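RNA-dependent RNA polymerase (Qualyub virus, PDB 6DX1) probably cleaves ubiquitin from conjugated proteins through its viral OTU domain, a cysteine protease fold of the papain-like clan. Local coordinates at residues 26-37 and 149-157. Sequence-based numbering, arbitrary orientation.
Sequences YREFFNKELTLP and DHFDFLVPI
Leu-154 and Phe-30 form the apolar centre where strand 150-156 pairs antiparallel with strand 30-33, an outermost strand of the mixed sheet of this viral OTU domain. CD1 of Leu-154 lies over one face of the Phe-30 ring, 4.2 Å from its centroid, in a CH-pi contact. The other Leu-154 methyl, CD2, reaches CB of Phe-30 and CB of Lys-32, and it meets CD1 of Tyr-26 at 4.0 Å. Pro-156 crosses the Phe-30 side chain with its CG near CE1. Trp-118 and Tyr-137 add further aromatic contacts to Phe-30.

Asn-31 and Val-155 exchange two backbone hydrogen bonds, as do Glu-33 and Phe-153. Ile-157 N extends the pairing to Phe-29 O (2.9 Å). On the sheet face of Phe-153 and Val-155, the extended Glu-33 chain sets OE1 at the edge of the Phe-153 ring and OE2 beside Val-155 CG2. The carboxylate and ring planes stand 80° apart. On the Leu-154 face, a water joins Lys-32 NZ to Asp-152 OD1, and Lys-32 also forms a salt bridge with Asp-123.

Past the Glu-33 and Phe-153 pair, where 34-37 leaves the strand, Asp-152 OD2 takes two hydrogen bonds. Thr-35 N donates to Asp-152 OD2 from the anti side at 3.0 Å. His-150 NE2 donates to the same Asp-152 OD2 at 2.7 Å, from above the carboxylate plane. His-150 also touches Cys-41 on helix 41-51, consistent with Cys-41, His-150 and Asp-152 being the Cys-His-Asp triad of OTU proteases. His-150 CG is anti to the backbone N (chi1 179°), which carries the ring toward the loop of Thr-35, and Pro-37 CA packs near His-150 CE1. Thr-35 has chi1 at 63°, which directs OG1 to Phe-151 O; that bond is 2.7 Å long and lies in the carbonyl plane.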
loop_
_atom_site.group_PDB
_atom_site.type_symbol
_atom_site.label_atom_id
_atom_site.label_comp_id
_atom_site.label_asym_id
_atom_site.label_seq_id
_atom_site.Cartn_x
_atom_site.Cartn_y
_atom_site.Cartn_z
ATOM N N TYR A 26 -10.236 11.193 -8.879
ATOM C CA TYR A 26 -10.465 10.175 -7.855
ATOM C C TYR A 26 -11.781 10.398 -7.114
ATOM O O TYR A 26 -12.378 9.431 -6.633
ATOM C CB TYR A 26 -9.283 10.084 -6.876
ATOM C CG TYR A 26 -9.078 11.235 -5.897
ATOM C CD1 TYR A 26 -9.897 11.385 -4.781
ATOM C CD2 TYR A 26 -8.023 12.128 -6.061
ATOM C CE1 TYR A 26 -9.696 12.432 -3.872
ATOM C CE2 TYR A 26 -7.807 13.172 -5.151
ATOM C CZ TYR A 26 -8.653 13.313 -4.066
ATOM O OH TYR A 26 -8.452 14.342 -3.169
ATOM N N ARG A 27 -12.256 11.646 -7.042
ATOM C CA ARG A 27 -13.509 11.923 -6.341
ATOM C C ARG A 27 -14.714 11.270 -7.008
ATOM O O ARG A 27 -15.782 11.168 -6.383
ATOM C CB ARG A 27 -13.730 13.432 -6.247
ATOM C CG ARG A 27 -12.962 14.106 -5.131
ATOM C CD ARG A 27 -13.040 15.624 -5.265
ATOM N NE ARG A 27 -12.136 16.305 -4.341
ATOM C CZ ARG A 27 -10.847 16.518 -4.586
ATOM N NH1 ARG A 27 -10.311 16.090 -5.728
ATOM N NH2 ARG A 27 -10.089 17.146 -3.692
ATOM N N GLU A 28 -14.588 10.833 -8.263
ATOM C CA GLU A 28 -15.703 10.138 -8.889
ATOM C C GLU A 28 -15.871 8.722 -8.340
ATOM O O GLU A 28 -16.978 8.169 -8.397
ATOM C CB GLU A 28 -15.528 10.134 -10.416
ATOM C CG GLU A 28 -16.092 8.906 -11.140
ATOM C CD GLU A 28 -16.146 9.057 -12.663
ATOM O OE1 GLU A 28 -15.149 9.507 -13.269
ATOM O OE2 GLU A 28 -17.188 8.695 -13.257
ATOM N N PHE A 29 -14.822 8.158 -7.724
ATOM C CA PHE A 29 -14.836 6.786 -7.248
ATOM C C PHE A 29 -14.551 6.624 -5.766
ATOM O O PHE A 29 -14.816 5.546 -5.226
ATOM C CB PHE A 29 -13.802 5.941 -8.010
ATOM C CG PHE A 29 -14.055 5.877 -9.481
ATOM C CD1 PHE A 29 -14.972 4.973 -9.988
ATOM C CD2 PHE A 29 -13.406 6.734 -10.350
ATOM C CE1 PHE A 29 -15.230 4.918 -11.347
ATOM C CE2 PHE A 29 -13.651 6.674 -11.711
ATOM C CZ PHE A 29 -14.571 5.767 -12.206
ATOM N N PHE A 30 -14.016 7.644 -5.103
ATOM C CA PHE A 30 -13.520 7.509 -3.742
ATOM C C PHE A 30 -13.810 8.767 -2.945
ATOM O O PHE A 30 -13.911 9.864 -3.495
ATOM C CB PHE A 30 -11.996 7.330 -3.682
ATOM C CG PHE A 30 -11.461 6.148 -4.431
ATOM C CD1 PHE A 30 -11.492 4.878 -3.876
ATOM C CD2 PHE A 30 -10.828 6.330 -5.656
ATOM C CE1 PHE A 30 -10.934 3.795 -4.548
ATOM C CE2 PHE A 30 -10.275 5.255 -6.330
ATOM C CZ PHE A 30 -10.327 3.990 -5.780
ATOM N N ASN A 31 -13.859 8.601 -1.624
ATOM C CA ASN A 31 -13.694 9.696 -0.679
ATOM C C ASN A 31 -12.326 9.557 -0.020
ATOM O O ASN A 31 -11.927 8.453 0.356
ATOM C CB ASN A 31 -14.802 9.677 0.382
ATOM C CG ASN A 31 -16.180 9.881 -0.217
ATOM O OD1 ASN A 31 -16.390 10.807 -0.993
ATOM N ND2 ASN A 31 -17.115 9.002 0.119
ATOM N N LYS A 32 -11.604 10.670 0.111
ATOM C CA LYS A 32 -10.260 10.655 0.680
ATOM C C LYS A 32 -10.322 10.895 2.184
ATOM O O LYS A 32 -11.096 11.735 2.661
ATOM C CB LYS A 32 -9.384 11.715 0.011
ATOM C CG LYS A 32 -7.963 11.769 0.548
ATOM C CD LYS A 32 -7.147 12.822 -0.164
ATOM C CE LYS A 32 -7.674 14.220 0.136
ATOM N NZ LYS A 32 -6.689 15.274 -0.229
ATOM N N GLU A 33 -9.533 10.125 2.933
ATOM C CA GLU A 33 -9.330 10.349 4.361
ATOM C C GLU A 33 -7.850 10.608 4.593
ATOM O O GLU A 33 -7.009 9.756 4.289
ATOM C CB GLU A 33 -9.824 9.163 5.189
ATOM C CG GLU A 33 -11.325 8.913 4.978
ATOM C CD GLU A 33 -11.930 7.901 5.926
ATOM O OE1 GLU A 33 -11.201 7.343 6.768
ATOM O OE2 GLU A 33 -13.155 7.662 5.825
ATOM N N LEU A 34 -7.538 11.785 5.122
ATOM C CA LEU A 34 -6.151 12.207 5.272
ATOM C C LEU A 34 -5.459 11.454 6.402
ATOM O O LEU A 34 -6.084 11.064 7.396
ATOM C CB LEU A 34 -6.092 13.707 5.555
ATOM C CG LEU A 34 -6.524 14.659 4.443
ATOM C CD1 LEU A 34 -6.465 16.089 4.944
ATOM C CD2 LEU A 34 -5.610 14.483 3.238
ATOM N N THR A 35 -4.149 11.260 6.244
ATOM C CA THR A 35 -3.296 10.737 7.300
ATOM C C THR A 35 -2.354 11.841 7.758
ATOM O O THR A 35 -2.091 12.798 7.027
ATOM C CB THR A 35 -2.468 9.539 6.829
ATOM O OG1 THR A 35 -1.592 9.968 5.779
ATOM C CG2 THR A 35 -3.385 8.399 6.339
ATOM N N LEU A 36 -1.853 11.702 8.979
ATOM C CA LEU A 36 -0.881 12.666 9.483
ATOM C C LEU A 36 0.330 12.689 8.555
ATOM O O LEU A 36 0.831 11.622 8.177
ATOM C CB LEU A 36 -0.459 12.283 10.899
ATOM C CG LEU A 36 0.115 13.414 11.757
ATOM C CD1 LEU A 36 -0.949 14.468 12.068
ATOM C CD2 LEU A 36 0.669 12.819 13.047
ATOM N N PRO A 37 0.823 13.872 8.152
ATOM C CA PRO A 37 1.970 13.922 7.220
ATOM C C PRO A 37 3.306 13.736 7.926
ATOM O O PRO A 37 4.158 14.641 8.005
ATOM C CB PRO A 37 1.820 15.314 6.593
ATOM C CG PRO A 37 1.215 16.140 7.680
ATOM C CD PRO A 37 0.239 15.208 8.381
ATOM N N ASP A 149 6.246 10.772 -1.236
ATOM C CA ASP A 149 5.900 9.474 -0.666
ATOM C C ASP A 149 4.905 9.591 0.477
ATOM O O ASP A 149 4.920 8.786 1.414
ATOM C CB ASP A 149 7.143 8.716 -0.226
ATOM C CG ASP A 149 7.831 8.048 -1.392
ATOM O OD1 ASP A 149 9.061 7.917 -1.352
ATOM O OD2 ASP A 149 7.125 7.681 -2.365
ATOM N N HIS A 150 4.028 10.580 0.400
ATOM C CA HIS A 150 2.915 10.643 1.329
ATOM C C HIS A 150 1.760 9.794 0.805
ATOM O O HIS A 150 1.472 9.789 -0.397
ATOM C CB HIS A 150 2.442 12.076 1.550
ATOM C CG HIS A 150 1.285 12.154 2.491
ATOM N ND1 HIS A 150 1.436 12.056 3.859
ATOM C CD2 HIS A 150 -0.046 12.233 2.262
ATOM C CE1 HIS A 150 0.244 12.099 4.433
ATOM N NE2 HIS A 150 -0.671 12.206 3.485
ATOM N N PHE A 151 1.105 9.078 1.713
ATOM C CA PHE A 151 -0.052 8.242 1.390
ATOM C C PHE A 151 -1.254 8.701 2.196
ATOM O O PHE A 151 -1.164 8.834 3.421
ATOM C CB PHE A 151 0.197 6.766 1.722
ATOM C CG PHE A 151 1.272 6.109 0.892
ATOM C CD1 PHE A 151 0.960 5.519 -0.328
ATOM C CD2 PHE A 151 2.578 6.027 1.360
ATOM C CE1 PHE A 151 1.954 4.886 -1.086
ATOM C CE2 PHE A 151 3.577 5.399 0.611
ATOM C CZ PHE A 151 3.260 4.836 -0.618
ATOM N N ASP A 152 -2.379 8.889 1.518
ATOM C CA ASP A 152 -3.674 9.043 2.167
ATOM C C ASP A 152 -4.546 7.835 1.852
ATOM O O ASP A 152 -4.237 7.026 0.973
ATOM C CB ASP A 152 -4.349 10.333 1.713
ATOM C CG ASP A 152 -3.587 11.570 2.166
ATOM O OD1 ASP A 152 -3.259 12.419 1.310
ATOM O OD2 ASP A 152 -3.322 11.684 3.385
ATOM N N PHE A 153 -5.655 7.704 2.580
ATOM C CA PHE A 153 -6.534 6.554 2.420
ATOM C C PHE A 153 -7.715 6.917 1.527
ATOM O O PHE A 153 -8.236 8.030 1.590
ATOM C CB PHE A 153 -7.038 6.075 3.783
ATOM C CG PHE A 153 -7.982 4.913 3.718
ATOM C CD1 PHE A 153 -7.647 3.753 3.035
ATOM C CD2 PHE A 153 -9.191 4.963 4.391
ATOM C CE1 PHE A 153 -8.516 2.673 2.996
ATOM C CE2 PHE A 153 -10.065 3.883 4.365
ATOM C CZ PHE A 153 -9.735 2.739 3.654
ATOM N N LEU A 154 -8.131 5.980 0.682
ATOM C CA LEU A 154 -9.250 6.210 -0.225
ATOM C C LEU A 154 -10.343 5.190 0.064
ATOM O O LEU A 154 -10.079 3.986 0.053
ATOM C CB LEU A 154 -8.798 6.102 -1.687
ATOM C CG LEU A 154 -7.850 7.188 -2.187
ATOM C CD1 LEU A 154 -7.320 6.755 -3.558
ATOM C CD2 LEU A 154 -8.534 8.527 -2.295
ATOM N N VAL A 155 -11.561 5.664 0.312
ATOM C CA VAL A 155 -12.712 4.800 0.566
ATOM C C VAL A 155 -13.571 4.754 -0.704
ATOM O O VAL A 155 -14.051 5.806 -1.137
ATOM C CB VAL A 155 -13.557 5.290 1.748
ATOM C CG1 VAL A 155 -14.629 4.253 2.075
ATOM C CG2 VAL A 155 -12.694 5.580 2.960
ATOM N N PRO A 156 -13.802 3.583 -1.285
ATOM C CA PRO A 156 -14.659 3.521 -2.475
ATOM C C PRO A 156 -16.073 3.988 -2.163
ATOM O O PRO A 156 -16.640 3.667 -1.115
ATOM C CB PRO A 156 -14.633 2.036 -2.855
ATOM C CG PRO A 156 -13.385 1.505 -2.220
ATOM C CD PRO A 156 -13.227 2.273 -0.945
ATOM N N ILE A 157 -16.625 4.768 -3.086
ATOM C CA ILE A 157 -18.006 5.205 -3.020
ATOM C C ILE A 157 -18.902 4.018 -3.341
ATOM O O ILE A 157 -18.630 3.280 -4.290
ATOM C CB ILE A 157 -18.265 6.364 -3.992
ATOM C CG1 ILE A 157 -17.496 7.611 -3.559
ATOM C CG2 ILE A 157 -19.763 6.653 -4.094
ATOM C CD1 ILE A 157 -17.521 8.711 -4.596
HETATM O O HOH W 1 -16.574 3.635 -6.267
HETATM O O HOH W 2 -3.893 14.495 -0.014
#